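Hypothetical protein VC1899 (Vibrio cholerae, PDB 1XMX) is of unknown function, but probably binds nucleic acid and carries a Card1-like endonuclease domain of the PD-(D/E)XK class. Local coordinates at residues M3-G8 with S28-F33; E88-A93 with H112-V117; D146-F151 with D330-L335; T256-T261 with K369-H374; E308-G313 with A339-F344. All coordinates share one frame; numbering follows the deposited sequence.

Contact 1 of 5, residues M3-G8 with S28-F33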
# COMPACT_ATOMS: atom_id res chain seq x y z
N MET A 3 -21.99 24.13 -9.85
CA MET A 3 -21.79 23.94 -11.27
C MET A 3 -20.39 23.40 -11.58
O MET A 3 -20.08 23.08 -12.74
CB MET A 3 -22.10 25.23 -12.06
CG MET A 3 -23.57 25.77 -11.83
SD MET A 3 -24.84 24.45 -11.76
CE MET A 3 -24.84 24.03 -13.51
N ALA A 4 -19.53 23.28 -10.57
CA ALA A 4 -18.17 22.85 -10.88
C ALA A 4 -18.11 21.33 -10.97
O ALA A 4 -18.38 20.61 -9.98
CB ALA A 4 -17.13 23.38 -9.82
N ILE A 5 -17.69 20.82 -12.11
CA ILE A 5 -17.52 19.36 -12.19
C ILE A 5 -16.25 18.92 -12.90
O ILE A 5 -15.69 19.69 -13.69
CB ILE A 5 -18.78 18.67 -12.78
CG1 ILE A 5 -18.77 18.58 -14.27
CG2 ILE A 5 -20.01 19.45 -12.49
CD1 ILE A 5 -19.96 17.68 -14.74
N HIS A 6 -15.77 17.71 -12.59
CA HIS A 6 -14.68 17.09 -13.34
C HIS A 6 -15.19 16.10 -14.41
O HIS A 6 -16.26 15.53 -14.24
CB HIS A 6 -13.75 16.32 -12.36
CG HIS A 6 -12.91 17.23 -11.52
ND1 HIS A 6 -11.84 16.79 -10.78
CD2 HIS A 6 -12.96 18.57 -11.36
CE1 HIS A 6 -11.27 17.81 -10.16
NE2 HIS A 6 -11.93 18.90 -10.50
N VAL A 7 -14.43 15.89 -15.49
CA VAL A 7 -14.68 14.78 -16.36
C VAL A 7 -13.37 13.99 -16.45
O VAL A 7 -12.32 14.58 -16.52
CB VAL A 7 -15.16 15.22 -17.75
CG1 VAL A 7 -15.32 13.97 -18.67
CG2 VAL A 7 -16.51 15.97 -17.61
N GLY A 8 -13.45 12.65 -16.39
CA GLY A 8 -12.24 11.83 -16.44
C GLY A 8 -12.48 10.62 -17.28
O GLY A 8 -13.63 10.26 -17.51
N SER A 28 -14.88 21.32 -7.09
CA SER A 28 -15.79 20.33 -7.68
C SER A 28 -16.12 19.21 -6.75
O SER A 28 -15.20 18.62 -6.16
CB SER A 28 -15.24 19.75 -9.00
OG SER A 28 -14.82 20.85 -9.77
N ARG A 29 -17.40 18.86 -6.64
CA ARG A 29 -17.76 17.65 -5.85
C ARG A 29 -18.59 16.69 -6.68
O ARG A 29 -19.43 15.95 -6.20
CB ARG A 29 -18.43 18.02 -4.50
CG ARG A 29 -19.63 18.92 -4.65
CD ARG A 29 -20.26 19.41 -3.32
NE ARG A 29 -21.38 20.36 -3.54
CZ ARG A 29 -22.45 20.12 -4.33
NH1 ARG A 29 -22.52 18.97 -5.00
NH2 ARG A 29 -23.44 21.03 -4.45
N HIS A 30 -18.35 16.73 -7.99
CA HIS A 30 -19.00 15.87 -8.94
C HIS A 30 -18.03 15.57 -10.07
O HIS A 30 -17.22 16.42 -10.46
CB HIS A 30 -20.31 16.49 -9.49
CG HIS A 30 -21.12 15.52 -10.31
ND1 HIS A 30 -21.14 15.53 -11.69
CD2 HIS A 30 -21.92 14.48 -9.94
CE1 HIS A 30 -21.94 14.58 -12.14
NE2 HIS A 30 -22.41 13.91 -11.10
N ILE A 31 -18.11 14.33 -10.59
CA ILE A 31 -17.32 13.92 -11.74
C ILE A 31 -18.13 13.00 -12.60
O ILE A 31 -18.87 12.13 -12.11
CB ILE A 31 -15.97 13.24 -11.32
CG1 ILE A 31 -15.18 12.74 -12.56
CG2 ILE A 31 -16.21 12.10 -10.25
CD1 ILE A 31 -13.66 12.46 -12.32
N ILE A 32 -17.94 13.15 -13.90
CA ILE A 32 -18.51 12.22 -14.87
C ILE A 32 -17.36 11.47 -15.45
O ILE A 32 -16.40 12.08 -16.00
CB ILE A 32 -19.26 12.99 -16.01
CG1 ILE A 32 -20.41 13.77 -15.39
CG2 ILE A 32 -19.71 12.07 -17.19
CD1 ILE A 32 -21.04 14.76 -16.27
N PHE A 33 -17.43 10.15 -15.30
CA PHE A 33 -16.39 9.28 -15.84
C PHE A 33 -16.89 8.87 -17.22
O PHE A 33 -18.05 8.58 -17.38
CB PHE A 33 -16.23 8.05 -14.97
CG PHE A 33 -15.68 8.32 -13.60
CD1 PHE A 33 -14.32 8.57 -13.43
CD2 PHE A 33 -16.50 8.28 -12.50
CE1 PHE A 33 -13.80 8.79 -12.14
CE2 PHE A 33 -15.99 8.52 -11.22
CZ PHE A 33 -14.64 8.75 -11.05
O HOH W 1 -19.68 20.24 -7.70
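Ile5 and Ile32 meet methyl to methyl, with Ile5 CD1 only 3.5 Å from Ile32 CD1, a pair closer than ordinary van der Waals contact. The two side chains cross obliquely. In Ile5, CG1 takes the crowded position between the backbone N and the carbonyl carbon (chi1 88°), and CD1 extends from it. Nearby, Val7 CG1 lies against the carbonyl oxygen of Ile32, at 3.4 Å from Ile32 O.

His6, Ile31 and Phe33 occupy the other face, which packs on helices 15-22 and 40-52. There Ile31 spreads its CG1 and CD1 against His6 CB, and its CG1 also sits over the centre of the Phe33 ring. Ser28 approaches the His6 imidazole obliquely, with Ser28 OG 3.3 Å from His6 CD2. This is a contact with a ring carbon; the hydroxyl is hydrogen-bonded to a glycerol, probably from the crystallisation liquor.

A parallel ladder joins the backbones: His6 N donates to His30 O (2.9 Å), Ile32 N to His6 O (2.9 Å) and Gly8 N to Ile32 O (3.0 Å). These are neighbouring strands of one beta-alpha-beta unit in a Rossmann-like sheet. Before the ladder starts, one water bridges Ala4 O and Arg29 N, which are too far apart to bond directly. The chemistry implies a buried junction in which main-chain bonds set the register and aliphatic and aromatic side chains pack the faces.

Contact 2 of 5, residues E88-A93 with H112-V117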
# COMPACT_ATOMS: atom_id res chain seq x y z
N GLU A 88 -19.41 24.11 -15.14
CA GLU A 88 -18.04 24.58 -15.20
C GLU A 88 -17.08 23.40 -15.23
O GLU A 88 -16.59 22.95 -14.17
CB GLU A 88 -17.81 25.60 -14.09
CG GLU A 88 -18.71 26.85 -14.33
CD GLU A 88 -18.98 27.64 -13.07
OE1 GLU A 88 -18.43 27.23 -12.03
OE2 GLU A 88 -19.75 28.65 -13.11
N VAL A 89 -16.86 22.88 -16.44
CA VAL A 89 -16.14 21.65 -16.65
C VAL A 89 -14.63 21.79 -16.51
O VAL A 89 -14.03 22.77 -16.96
CB VAL A 89 -16.48 21.00 -18.02
CG1 VAL A 89 -15.68 19.70 -18.23
CG2 VAL A 89 -17.95 20.70 -18.06
N LYS A 90 -14.03 20.81 -15.85
CA LYS A 90 -12.59 20.69 -15.84
C LYS A 90 -12.28 19.26 -16.25
O LYS A 90 -12.83 18.29 -15.69
CB LYS A 90 -11.99 21.00 -14.45
CG LYS A 90 -12.13 22.42 -14.03
CD LYS A 90 -11.03 22.75 -13.01
CE LYS A 90 -11.50 23.84 -12.06
NZ LYS A 90 -10.48 24.60 -11.20
N PHE A 91 -11.39 19.15 -17.21
CA PHE A 91 -11.08 17.87 -17.79
C PHE A 91 -9.77 17.38 -17.13
O PHE A 91 -8.71 18.02 -17.22
CB PHE A 91 -10.96 17.96 -19.32
CG PHE A 91 -10.53 16.63 -20.00
CD1 PHE A 91 -11.02 15.39 -19.55
CD2 PHE A 91 -9.66 16.65 -21.09
CE1 PHE A 91 -10.61 14.18 -20.19
CE2 PHE A 91 -9.26 15.50 -21.72
CZ PHE A 91 -9.75 14.24 -21.29
N ASN A 92 -9.91 16.28 -16.42
CA ASN A 92 -8.79 15.57 -15.87
C ASN A 92 -8.30 14.56 -16.93
O ASN A 92 -8.95 13.53 -17.18
CB ASN A 92 -9.22 14.84 -14.61
CG ASN A 92 -8.04 14.10 -13.92
OD1 ASN A 92 -7.02 13.75 -14.59
ND2 ASN A 92 -8.18 13.81 -12.61
N ALA A 93 -7.20 14.89 -17.56
CA ALA A 93 -6.62 14.10 -18.62
C ALA A 93 -5.54 13.15 -18.10
O ALA A 93 -4.67 12.74 -18.87
CB ALA A 93 -5.97 15.06 -19.66
N HIS A 112 -13.12 25.56 -24.50
CA HIS A 112 -12.35 26.40 -23.57
C HIS A 112 -12.43 25.96 -22.11
O HIS A 112 -12.28 26.78 -21.20
CB HIS A 112 -12.79 27.87 -23.68
CG HIS A 112 -12.59 28.43 -25.05
ND1 HIS A 112 -11.52 28.05 -25.83
CD2 HIS A 112 -13.34 29.28 -25.79
CE1 HIS A 112 -11.61 28.67 -27.01
NE2 HIS A 112 -12.70 29.42 -27.00
N TRP A 113 -12.67 24.68 -21.88
CA TRP A 113 -12.73 24.20 -20.53
C TRP A 113 -11.32 23.85 -20.12
O TRP A 113 -10.55 23.42 -20.95
CB TRP A 113 -13.63 22.97 -20.45
CG TRP A 113 -15.08 23.35 -20.52
CD1 TRP A 113 -15.67 24.52 -20.05
CD2 TRP A 113 -16.13 22.58 -21.11
NE1 TRP A 113 -17.03 24.49 -20.32
CE2 TRP A 113 -17.33 23.30 -20.95
CE3 TRP A 113 -16.19 21.33 -21.74
CZ2 TRP A 113 -18.55 22.82 -21.39
CZ3 TRP A 113 -17.41 20.87 -22.21
CH2 TRP A 113 -18.56 21.62 -22.03
N PRO A 114 -10.95 24.16 -18.87
CA PRO A 114 -9.59 23.87 -18.38
C PRO A 114 -9.28 22.40 -18.39
O PRO A 114 -10.18 21.54 -18.19
CB PRO A 114 -9.56 24.45 -16.94
CG PRO A 114 -10.78 25.36 -16.82
CD PRO A 114 -11.78 24.90 -17.90
N ILE A 115 -8.00 22.11 -18.60
CA ILE A 115 -7.55 20.72 -18.73
C ILE A 115 -6.28 20.55 -17.91
O ILE A 115 -5.36 21.35 -18.04
CB ILE A 115 -7.23 20.33 -20.23
CG1 ILE A 115 -8.49 20.48 -21.14
CG2 ILE A 115 -6.74 18.88 -20.28
CD1 ILE A 115 -8.17 20.65 -22.63
N PHE A 116 -6.23 19.51 -17.09
CA PHE A 116 -5.05 19.27 -16.27
C PHE A 116 -4.71 17.80 -16.28
O PHE A 116 -5.57 16.97 -16.64
CB PHE A 116 -5.28 19.75 -14.83
CG PHE A 116 -6.29 18.91 -14.06
CD1 PHE A 116 -5.91 17.70 -13.47
CD2 PHE A 116 -7.60 19.31 -13.94
CE1 PHE A 116 -6.79 16.92 -12.74
CE2 PHE A 116 -8.50 18.54 -13.20
CZ PHE A 116 -8.09 17.35 -12.58
N VAL A 117 -3.46 17.50 -15.88
CA VAL A 117 -2.93 16.15 -15.72
C VAL A 117 -2.15 16.08 -14.41
O VAL A 117 -1.41 16.98 -14.08
CB VAL A 117 -1.98 15.74 -16.86
CG1 VAL A 117 -1.30 14.41 -16.53
CG2 VAL A 117 -2.75 15.54 -18.19
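Ala93 N donates to Phe116 O over 2.8 Å, the shortest polar bond between the two segments. Phe116 N in turn reaches Phe91 O, and Phe91 N gives a nearly straight bond to Pro114 O (2.9 Å, 175° at the hydrogen). Phe116 CG lies between the backbone N and the carbonyl carbon (chi1 69°). One face of the ring receives Asn92 CA, 3.9 Å from the Phe116 ring centroid, in a CH-pi contact. Strands 88-92 and 115-118, joined through helix 98-110, form a beta-alpha-beta unit of the Rossmann-like sheet. The Asn92 amide stands at 43° to the Phe116 ring and is anchored by Arg16 O and Ser94 OG. At the other end, Val89 presses onto the Trp113 indole, with Val89 CB 3.7 Å from the centroid of the Trp113 five-membered ring, CG2 over the six-membered ring and CG1 beside CE3. Phe91 CD2 and Ile115 CG2 touch at 3.8 Å on the side facing helix 98-110.

Contact 3 of 5, residues D146-F151 with D330-L335; sequences DYLTIF and DLLGGL
The backbones come nearest where Phe151, the first residue beyond helix 144-150, faces Leu332 near the end of helix 321-333, their CA atoms 5.7 Å apart, and no direct hydrogen bond links the segments. Phe151 carries most of the contact. Its CG is anti to its own carbonyl carbon (chi1 -74°). One face of the ring lies against the Gly333-Gly334 peptide, with Gly333 C 3.5 Å above the plane of the Phe151 ring. Ile150 CG2 backs the opposite face, holding the ring between its own helix and the glycines. Phe151 CD2 also reaches Leu332 O at 3.4 Å.

Tyr147 comes in differently: its ring turns its edge to the glycine backbone, with Tyr147 CE1 3.8 Å from Gly333 O. The hydroxyl is hydrogen-bonded to Asn302 O, and Tyr147 OH also accepts from a water, 2.7 Å from the water oxygen, that donates to Gly333 O as well. Leu148 CD2 rests on Leu332 CB at 4.1 Å.

Helix 144-150 leans on helices 15-22 and 40-52, which flank the Rossmann-like sheet, whereas helix 321-333 belongs to the Card1-like endonuclease region. An aromatic ring laid against a glycine-bearing backbone here is consistent with an interface between the Rossmann-like part and the endonuclease region.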
# COMPACT_ATOMS: atom_id res chain seq x y z
N ASP A 146 -9.30 2.50 0.40
CA ASP A 146 -9.79 3.10 -0.85
C ASP A 146 -9.03 2.56 -2.01
O ASP A 146 -9.62 2.29 -3.08
CB ASP A 146 -9.53 4.57 -0.84
CG ASP A 146 -10.53 5.29 -0.04
OD1 ASP A 146 -11.62 4.68 0.20
OD2 ASP A 146 -10.22 6.46 0.34
N TYR A 147 -7.72 2.42 -1.79
CA TYR A 147 -6.84 1.89 -2.82
C TYR A 147 -7.23 0.49 -3.19
O TYR A 147 -7.31 0.16 -4.37
CB TYR A 147 -5.39 1.86 -2.33
CG TYR A 147 -4.50 2.65 -3.25
CD1 TYR A 147 -4.10 2.13 -4.47
CD2 TYR A 147 -4.09 3.94 -2.92
CE1 TYR A 147 -3.30 2.86 -5.32
CE2 TYR A 147 -3.27 4.69 -3.78
CZ TYR A 147 -2.88 4.13 -4.96
OH TYR A 147 -2.08 4.83 -5.82
N LEU A 148 -7.49 -0.36 -2.19
CA LEU A 148 -7.88 -1.72 -2.50
C LEU A 148 -9.20 -1.77 -3.25
O LEU A 148 -9.32 -2.54 -4.22
CB LEU A 148 -7.90 -2.62 -1.27
CG LEU A 148 -6.54 -2.71 -0.54
CD1 LEU A 148 -6.67 -3.43 0.79
CD2 LEU A 148 -5.49 -3.39 -1.38
N THR A 149 -10.18 -0.98 -2.81
CA THR A 149 -11.46 -0.96 -3.48
C THR A 149 -11.27 -0.60 -4.96
O THR A 149 -11.76 -1.28 -5.86
CB THR A 149 -12.39 0.07 -2.84
OG1 THR A 149 -12.57 -0.31 -1.49
CG2 THR A 149 -13.75 0.15 -3.58
N ILE A 150 -10.54 0.46 -5.20
CA ILE A 150 -10.31 0.89 -6.56
C ILE A 150 -9.82 -0.25 -7.43
O ILE A 150 -10.25 -0.36 -8.59
CB ILE A 150 -9.35 2.08 -6.66
CG1 ILE A 150 -10.05 3.33 -6.09
CG2 ILE A 150 -8.88 2.28 -8.13
CD1 ILE A 150 -9.14 4.56 -6.00
N PHE A 151 -8.91 -1.08 -6.89
CA PHE A 151 -8.32 -2.16 -7.68
C PHE A 151 -8.99 -3.53 -7.57
O PHE A 151 -8.41 -4.55 -7.96
CB PHE A 151 -6.82 -2.23 -7.45
CG PHE A 151 -6.07 -1.11 -8.12
CD1 PHE A 151 -5.71 -1.20 -9.45
CD2 PHE A 151 -5.72 0.03 -7.42
CE1 PHE A 151 -5.04 -0.19 -10.06
CE2 PHE A 151 -5.04 1.03 -8.04
CZ PHE A 151 -4.69 0.93 -9.35
N ASP A 330 1.58 -4.72 -8.36
CA ASP A 330 0.86 -4.42 -9.60
C ASP A 330 -0.65 -4.48 -9.46
O ASP A 330 -1.35 -3.51 -9.75
CB ASP A 330 1.34 -5.38 -10.70
CG ASP A 330 2.86 -5.22 -11.01
OD1 ASP A 330 3.40 -4.06 -10.82
OD2 ASP A 330 3.51 -6.23 -11.43
N LEU A 331 -1.13 -5.62 -9.00
CA LEU A 331 -2.54 -5.93 -8.95
C LEU A 331 -3.29 -5.13 -7.89
O LEU A 331 -4.51 -4.96 -7.99
CB LEU A 331 -2.71 -7.44 -8.67
CG LEU A 331 -2.98 -8.33 -9.91
CD1 LEU A 331 -2.02 -9.45 -10.06
CD2 LEU A 331 -4.41 -8.91 -9.90
N LEU A 332 -2.59 -4.66 -6.84
CA LEU A 332 -3.30 -3.96 -5.75
C LEU A 332 -3.15 -2.42 -5.77
O LEU A 332 -3.88 -1.67 -5.09
CB LEU A 332 -2.89 -4.54 -4.36
CG LEU A 332 -3.15 -6.06 -4.08
CD1 LEU A 332 -2.64 -6.46 -2.74
CD2 LEU A 332 -4.60 -6.49 -4.12
N GLY A 333 -2.17 -1.93 -6.51
CA GLY A 333 -1.98 -0.50 -6.53
C GLY A 333 -1.57 0.04 -7.87
O GLY A 333 -1.21 1.22 -7.97
N GLY A 334 -1.52 -0.82 -8.88
CA GLY A 334 -1.29 -0.36 -10.23
C GLY A 334 0.09 0.13 -10.45
O GLY A 334 1.01 -0.27 -9.75
N LEU A 335 0.25 1.01 -11.43
CA LEU A 335 1.56 1.29 -11.98
C LEU A 335 2.50 2.08 -11.08
O LEU A 335 3.72 2.00 -11.22
CB LEU A 335 1.44 2.05 -13.30
CG LEU A 335 0.76 1.44 -14.52
CD1 LEU A 335 0.95 2.36 -15.76
CD2 LEU A 335 1.39 0.11 -14.76
O HOH W 2 -0.01 3.15 -6.32

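Contact 4 of 5, residues T256-T261 with K369-H374; sequences TLVHST and KDLKTH
Leu371 points its CD2 methyl at helix 243-266, and that carbon, with several partners, forms the buried part of the contact. Leu371 CD2 lies 3.6 Å from Leu257 CD2, the two leucines sliding past each other in opposite directions. Val258 CG2 approaches Leu371 CD2 at 4.1 Å, its side chain crossing that of Leu371 at about a right angle. Leu371 CG is anti to the backbone N (chi1 177°), and the second torsion (chi2 57°) sets the methyls beyond it. Leu371 packs in this way against Leu257 and Val258 from the first turn of its helix, and also touches Ile363 of the sheet.

Thr261, itself buried, marks the change of character. Thr261 OG1 turns back into its own helix and donates to Leu257 O over 2.7 Å, from above the carbonyl plane. Thr261 N reaches this oxygen from the opposite face, so two donors grip the carbonyl of the buried Leu257. The methyl faces the partner helix, with Thr261 CG2 3.6 Å from Lys372 CA.

The solvent side is that of Lys372, whose CA and CB still lie on Thr261 CG2. Further out its exposed chain bends at chi3 and chi4, and it also touches Gln264 and Ile265.

No hydrogen bond crosses between residues 256-261 and 369-374. Apolar packing of helices beside a mixed sheet is consistent with the alpha/beta core of the PD-(D/E)XK clan to which this region is assigned.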
# COMPACT_ATOMS: atom_id res chain seq x y z
N THR A 256 5.87 -5.90 13.38
CA THR A 256 5.50 -4.97 14.43
C THR A 256 6.48 -3.80 14.56
O THR A 256 6.04 -2.66 14.71
CB THR A 256 5.45 -5.71 15.79
OG1 THR A 256 4.48 -6.75 15.72
CG2 THR A 256 5.02 -4.75 16.89
N LEU A 257 7.78 -4.11 14.55
CA LEU A 257 8.87 -3.13 14.54
C LEU A 257 8.79 -2.23 13.27
O LEU A 257 8.91 -0.99 13.35
CB LEU A 257 10.24 -3.84 14.58
CG LEU A 257 11.44 -2.91 14.35
CD1 LEU A 257 11.70 -1.94 15.50
CD2 LEU A 257 12.66 -3.78 14.04
N VAL A 258 8.60 -2.85 12.11
CA VAL A 258 8.51 -2.06 10.90
C VAL A 258 7.27 -1.15 10.95
O VAL A 258 7.35 0.02 10.60
CB VAL A 258 8.43 -2.91 9.63
CG1 VAL A 258 8.11 -1.97 8.41
CG2 VAL A 258 9.75 -3.74 9.46
N HIS A 259 6.14 -1.67 11.38
CA HIS A 259 4.98 -0.83 11.51
C HIS A 259 5.22 0.34 12.49
O HIS A 259 4.85 1.48 12.21
CB HIS A 259 3.79 -1.66 11.93
CG HIS A 259 2.54 -0.89 12.13
ND1 HIS A 259 1.83 -0.31 11.09
CD2 HIS A 259 1.85 -0.60 13.27
CE1 HIS A 259 0.75 0.28 11.57
NE2 HIS A 259 0.74 0.12 12.89
N SER A 260 5.81 0.03 13.63
CA SER A 260 6.10 1.03 14.64
C SER A 260 7.09 2.10 14.14
O SER A 260 7.00 3.24 14.54
CB SER A 260 6.67 0.33 15.86
OG SER A 260 5.62 -0.31 16.58
N THR A 261 8.07 1.69 13.34
CA THR A 261 9.03 2.60 12.71
C THR A 261 8.41 3.52 11.63
O THR A 261 8.72 4.70 11.56
CB THR A 261 10.18 1.76 12.11
OG1 THR A 261 10.73 1.00 13.18
CG2 THR A 261 11.26 2.61 11.46
N LYS A 369 19.94 -2.57 11.30
CA LYS A 369 20.34 -1.61 12.34
C LYS A 369 20.11 -0.15 11.88
O LYS A 369 20.10 0.76 12.70
CB LYS A 369 21.77 -1.85 12.85
CG LYS A 369 22.81 -1.92 11.78
CD LYS A 369 23.53 -3.32 11.81
CE LYS A 369 24.54 -3.45 12.98
NZ LYS A 369 24.39 -4.77 13.73
N ASP A 370 19.89 0.07 10.59
CA ASP A 370 19.46 1.38 10.11
C ASP A 370 18.05 1.36 9.50
O ASP A 370 17.80 1.96 8.49
CB ASP A 370 20.48 1.85 9.14
CG ASP A 370 21.81 2.05 9.80
OD1 ASP A 370 21.91 2.91 10.70
OD2 ASP A 370 22.76 1.32 9.46
N LEU A 371 17.15 0.61 10.12
CA LEU A 371 15.85 0.34 9.52
C LEU A 371 15.18 1.69 9.27
O LEU A 371 14.63 1.93 8.22
CB LEU A 371 14.99 -0.53 10.46
CG LEU A 371 13.54 -0.88 10.08
CD1 LEU A 371 13.41 -1.60 8.70
CD2 LEU A 371 12.85 -1.67 11.15
N LYS A 372 15.26 2.57 10.24
CA LYS A 372 14.44 3.76 10.18
C LYS A 372 14.93 4.69 9.04
O LYS A 372 14.13 5.26 8.33
CB LYS A 372 14.39 4.46 11.54
CG LYS A 372 13.65 5.81 11.48
CD LYS A 372 13.17 6.17 12.85
CE LYS A 372 13.66 7.55 13.26
NZ LYS A 372 12.68 8.55 12.70
N THR A 373 16.24 4.80 8.87
CA THR A 373 16.83 5.56 7.79
C THR A 373 16.55 4.99 6.38
O THR A 373 16.19 5.73 5.46
CB THR A 373 18.34 5.71 8.03
OG1 THR A 373 18.50 6.56 9.16
CG2 THR A 373 19.04 6.30 6.87
N HIS A 374 16.70 3.67 6.23
CA HIS A 374 16.43 3.04 4.94
C HIS A 374 14.95 3.13 4.58
O HIS A 374 14.62 3.32 3.44
CB HIS A 374 16.89 1.59 4.92
CG HIS A 374 18.36 1.43 5.11
ND1 HIS A 374 19.28 1.92 4.22
CD2 HIS A 374 19.08 0.80 6.07
CE1 HIS A 374 20.51 1.60 4.62
NE2 HIS A 374 20.41 0.92 5.74

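Contact 5 of 5, residues E308-G313 with A339-F344; sequences ECKTKG and AMLVSF
Leu341 is paired with Glu308 on the neighbouring strand, and its CD1 reaches both Glu308 and Lys310. The setting is consistent with the PD-(D/E)XK core: the run Glu308-Cys309-Lys310 matches the family's (D/E)xK signature, as in a nuclease site, and strands 303-310 and 338-343 run parallel, connected through helix 321-333.

Followed outward, Leu341 CB first meets Glu308 O at 4.2 Å. CG then lies anti to the backbone N (chi1 170°), and the second torsion (chi2 62°) swings CD1 back over the neighbouring strand. This methyl does most of the touching: Leu341 CD1 comes within 3.4 Å of Glu308 O. Leu341 CD1 also lies 3.8 Å from Lys310 CG, and it touches Glu308 CB as well. The glutamate runs side by side with the leucine, pointing the same way, while the lysine passes it at a slant before bending at its third and fourth torsions. One methyl thus touches aliphatic carbons of both signature side chains.

On the other face Cys309 packs under helix 243-266, while Val342 rests on Leu368; Cys309 N is hydrogen-bonded to the carboxylate of Asp295. Four backbone bonds tie the strands, among them Val342 N to Glu308 O (2.7 Å) and Lys310 N to Val342 O (2.8 Å). Past the last of these, Phe344 N to Lys310 O, the Phe344 ring turns its edge to the neighbouring backbone, with Phe344 CD2 3.8 Å from Thr311 O.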
# COMPACT_ATOMS: atom_id res chain seq x y z
N GLU A 308 6.73 -6.53 2.74
CA GLU A 308 6.69 -7.90 3.23
C GLU A 308 7.85 -8.03 4.20
O GLU A 308 8.99 -7.64 3.86
CB GLU A 308 6.94 -8.90 2.10
CG GLU A 308 6.65 -10.34 2.54
CD GLU A 308 6.58 -11.31 1.38
OE1 GLU A 308 6.50 -10.85 0.23
OE2 GLU A 308 6.61 -12.55 1.62
N CYS A 309 7.57 -8.56 5.39
CA CYS A 309 8.61 -8.96 6.35
C CYS A 309 8.83 -10.49 6.36
O CYS A 309 7.87 -11.25 6.46
CB CYS A 309 8.29 -8.43 7.75
SG CYS A 309 8.04 -6.64 7.67
N LYS A 310 10.06 -10.93 6.15
CA LYS A 310 10.46 -12.31 6.38
C LYS A 310 11.45 -12.41 7.55
O LYS A 310 12.39 -11.62 7.68
CB LYS A 310 11.05 -12.96 5.13
CG LYS A 310 9.99 -13.26 4.05
CD LYS A 310 10.63 -13.93 2.83
CE LYS A 310 10.96 -15.39 3.06
NZ LYS A 310 9.87 -16.02 3.91
N THR A 311 11.16 -13.37 8.44
CA THR A 311 12.10 -13.79 9.49
C THR A 311 12.82 -15.14 9.18
O THR A 311 13.79 -15.48 9.84
CB THR A 311 11.39 -13.91 10.84
OG1 THR A 311 10.29 -14.80 10.66
CG2 THR A 311 10.86 -12.56 11.35
N LYS A 312 12.37 -15.88 8.16
CA LYS A 312 13.05 -17.10 7.72
C LYS A 312 13.71 -16.87 6.36
O LYS A 312 13.43 -15.89 5.66
CB LYS A 312 12.06 -18.27 7.59
CG LYS A 312 11.69 -19.02 8.89
CD LYS A 312 12.86 -18.92 9.96
CE LYS A 312 12.91 -20.05 11.03
NZ LYS A 312 13.98 -21.05 10.66
N GLY A 313 14.58 -17.80 5.95
CA GLY A 313 15.31 -17.67 4.70
C GLY A 313 14.53 -18.07 3.46
O GLY A 313 13.54 -18.80 3.53
N ALA A 339 6.98 -1.76 -3.69
CA ALA A 339 7.07 -2.81 -2.69
C ALA A 339 8.51 -3.08 -2.22
O ALA A 339 9.48 -3.00 -2.97
CB ALA A 339 6.36 -4.14 -3.17
N MET A 340 8.59 -3.46 -0.96
CA MET A 340 9.84 -3.73 -0.31
C MET A 340 9.80 -5.11 0.39
O MET A 340 8.76 -5.52 0.93
CB MET A 340 9.99 -2.66 0.75
CG MET A 340 11.07 -3.00 1.74
SD MET A 340 11.46 -1.70 2.89
CE MET A 340 12.46 -0.57 1.84
N LEU A 341 10.92 -5.82 0.42
CA LEU A 341 11.02 -7.00 1.31
C LEU A 341 12.00 -6.69 2.43
O LEU A 341 13.14 -6.33 2.16
CB LEU A 341 11.43 -8.25 0.52
CG LEU A 341 11.82 -9.52 1.27
CD1 LEU A 341 10.64 -10.03 2.10
CD2 LEU A 341 12.29 -10.59 0.25
N VAL A 342 11.53 -6.79 3.68
CA VAL A 342 12.45 -6.67 4.82
C VAL A 342 12.77 -8.11 5.30
O VAL A 342 11.85 -8.86 5.61
CB VAL A 342 11.86 -5.80 5.95
CG1 VAL A 342 12.80 -5.81 7.18
CG2 VAL A 342 11.56 -4.33 5.40
N SER A 343 14.05 -8.47 5.33
CA SER A 343 14.46 -9.83 5.62
C SER A 343 15.43 -9.82 6.80
O SER A 343 16.41 -9.09 6.79
CB SER A 343 15.15 -10.46 4.41
OG SER A 343 15.44 -11.83 4.67
N PHE A 344 15.10 -10.62 7.82
CA PHE A 344 15.93 -10.80 8.98
C PHE A 344 17.16 -11.65 8.66
O PHE A 344 18.24 -11.45 9.26
CB PHE A 344 15.07 -11.44 10.08
CG PHE A 344 15.83 -11.78 11.35
CD1 PHE A 344 16.28 -10.78 12.21
CD2 PHE A 344 16.04 -13.09 11.71
CE1 PHE A 344 16.97 -11.09 13.39
CE2 PHE A 344 16.72 -13.40 12.87
CZ PHE A 344 17.19 -12.40 13.71

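The five contacts report on two domains and the joint between them. Contacts 1 and 2 come first along the chain, one after the other, and belong to the same Rossmann-like sheet; their centres are about 10 Å apart and strands 4-9 and 88-92 are neighbours joined by backbone bonds. Contacts 4 and 5 lie across the middle of the molecule, their centres about 41 Å and 42 Å from that of contact 1. They are about 12 Å apart between centres and touch through Val258 and Cys309; contact 5 falls within the span of contact 4. Contact 3, about 22 Å from contacts 1 and 5 between centres, alternates along the chain with contacts 4 and 5, consistent with two domains packed together.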